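Local atomic coordinates of phosphate ABC transporter, phosphate-binding protein (Clostridium perfringens, PDB entry 4Q8R), a protein that probably binds inorganic phosphate outside the membrane with high affinity and delivers it to an ABC-type phosphate transporter. Residues D101-K106 with I120-R125. Numbering follows the deposited sequence. Where two conformers were deposited one is given.
Sequences DIYTGK and IVVVSR. With PO4 (phosphate ion), chain B.
Y103, at the end of helix 96-103, shows how one aromatic residue can tie a helix to a β-strand through both a face and a polar tip. Over one face of its ring lies V122 CG1, 3.7 Å from the ring centroid and displaced toward the CD2–CE2 rim, a CH-pi contact. That methyl stands anti to the backbone N (chi1 178°), while CG2, the other branch of the fork, turns to I102 and meets its CG2 at 3.8 Å. I102 CG2 also touches I120 CG2 at 3.9 Å, the two isoleucines crossing nearly at right angles. V122 is thus wedged between aromatic and aliphatic neighbours, and I170 of the adjoining strand 169-174 extends the apolar cluster.

At the ring's edge sits the one hydrogen bond between the segments. The hydroxyl OH of Y103 donates to V123 O at 2.7 Å, approaching from 29° above the carbonyl plane. S124 OG lies alongside the edge, 3.6 Å from Y103 CE2, its own hydrogen bond going to S150 OG, while F135 packs edge-to-face with the tyrosine. Just beyond, G105, with positive phi, closes the helix in a Schellman motif: its N bonds back to I102 O, and K106 N bonds weakly to D101 O.

Farther along the strand, R125 bends at chi2 and chi3 to present its guanidinium edge to a phosphate ion: NH2 reaches O2 at 2.8 Å (163°), and NH1 makes a weaker bond to O3. Hydroxyls of S11, T12, S13, S41, S129 and T131 also bond the ion; the strand that packs on the helix thus runs into the interdomain anion site characteristic of ABC-transporter phosphate-binding proteins.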
# COMPACT_ATOMS: atom_id res chain seq x y z
N ASP A 101 -20.16 1.25 2.68
CA ASP A 101 -21.37 1.35 1.85
C ASP A 101 -21.09 1.62 0.40
O ASP A 101 -21.76 1.06 -0.49
CB ASP A 101 -22.27 2.48 2.37
CG ASP A 101 -22.96 2.14 3.66
OD1 ASP A 101 -22.90 0.98 4.17
OD2 ASP A 101 -23.65 3.04 4.17
N ILE A 102 -20.09 2.44 0.09
CA ILE A 102 -19.66 2.62 -1.27
C ILE A 102 -19.10 1.34 -1.88
O ILE A 102 -19.49 0.92 -2.99
CB ILE A 102 -18.57 3.74 -1.37
CG1 ILE A 102 -19.17 5.11 -0.92
CG2 ILE A 102 -18.00 3.87 -2.77
CD1 ILE A 102 -18.06 6.07 -0.60
N TYR A 103 -18.19 0.70 -1.18
CA TYR A 103 -17.48 -0.46 -1.75
C TYR A 103 -18.37 -1.70 -1.84
O TYR A 103 -18.09 -2.58 -2.63
CB TYR A 103 -16.16 -0.70 -1.03
CG TYR A 103 -15.08 0.09 -1.69
CD1 TYR A 103 -14.89 1.47 -1.35
CD2 TYR A 103 -14.25 -0.44 -2.62
CE1 TYR A 103 -14.00 2.20 -2.05
CE2 TYR A 103 -13.33 0.30 -3.32
CZ TYR A 103 -13.23 1.66 -3.04
OH TYR A 103 -12.33 2.44 -3.72
N THR A 104 -19.44 -1.76 -1.09
CA THR A 104 -20.35 -2.90 -1.19
C THR A 104 -21.52 -2.59 -2.09
O THR A 104 -22.44 -3.40 -2.20
CB THR A 104 -20.86 -3.34 0.21
OG1 THR A 104 -21.59 -2.27 0.83
CG2 THR A 104 -19.72 -3.80 1.12
N GLY A 105 -21.57 -1.39 -2.66
CA GLY A 105 -22.60 -1.02 -3.61
C GLY A 105 -23.92 -0.56 -2.99
O GLY A 105 -24.93 -0.44 -3.68
N LYS A 106 -23.95 -0.32 -1.68
CA LYS A 106 -25.14 0.20 -1.05
C LYS A 106 -25.40 1.65 -1.45
O LYS A 106 -26.53 2.07 -1.76
CB LYS A 106 -25.06 0.02 0.44
CG LYS A 106 -26.34 0.37 1.13
CD LYS A 106 -26.06 0.63 2.58
CE LYS A 106 -25.87 -0.69 3.29
NZ LYS A 106 -27.06 -1.53 3.01
N ILE A 120 -21.03 6.90 -8.67
CA ILE A 120 -19.72 6.67 -8.14
C ILE A 120 -19.03 5.59 -8.97
O ILE A 120 -19.65 4.55 -9.25
CB ILE A 120 -19.77 6.23 -6.66
CG1 ILE A 120 -20.50 7.24 -5.78
CG2 ILE A 120 -18.36 5.90 -6.11
CD1 ILE A 120 -20.76 6.81 -4.39
N VAL A 121 -17.80 5.84 -9.41
CA VAL A 121 -17.02 4.86 -10.12
C VAL A 121 -16.11 4.28 -9.04
O VAL A 121 -15.08 4.89 -8.65
CB VAL A 121 -16.27 5.45 -11.33
CG1 VAL A 121 -15.32 4.43 -11.98
CG2 VAL A 121 -17.28 6.01 -12.35
N VAL A 122 -16.45 3.12 -8.57
CA VAL A 122 -15.71 2.42 -7.50
C VAL A 122 -14.51 1.71 -8.10
O VAL A 122 -14.66 0.92 -9.04
CB VAL A 122 -16.61 1.41 -6.72
CG1 VAL A 122 -15.83 0.70 -5.67
CG2 VAL A 122 -17.80 2.09 -6.11
N VAL A 123 -13.32 1.97 -7.56
CA VAL A 123 -12.11 1.35 -8.02
C VAL A 123 -11.47 0.55 -6.90
O VAL A 123 -11.22 1.06 -5.81
CB VAL A 123 -11.08 2.35 -8.67
CG1 VAL A 123 -9.99 1.62 -9.41
CG2 VAL A 123 -11.78 3.34 -9.58
N SER A 124 -11.16 -0.71 -7.23
CA SER A 124 -10.51 -1.65 -6.34
C SER A 124 -9.22 -2.11 -6.98
O SER A 124 -9.02 -1.97 -8.22
CB SER A 124 -11.35 -2.91 -6.06
OG SER A 124 -12.48 -2.58 -5.29
N ARG A 125 -8.29 -2.57 -6.13
CA ARG A 125 -7.09 -3.19 -6.60
C ARG A 125 -7.41 -4.67 -7.00
O ARG A 125 -8.49 -5.18 -6.67
CB ARG A 125 -6.04 -3.16 -5.52
CG ARG A 125 -5.37 -1.77 -5.36
CD ARG A 125 -4.44 -1.42 -6.51
NE ARG A 125 -3.40 -2.44 -6.69
CZ ARG A 125 -2.37 -2.66 -5.85
NH1 ARG A 125 -2.10 -1.77 -4.89
NH2 ARG A 125 -1.58 -3.71 -6.03
P PO4 B . 0.26 -3.84 -2.95
O1 PO4 B . 0.43 -5.29 -2.48
O2 PO4 B . 0.72 -3.67 -4.38
O3 PO4 B . -1.16 -3.37 -2.68
O4 PO4 B . 1.16 -2.95 -2.02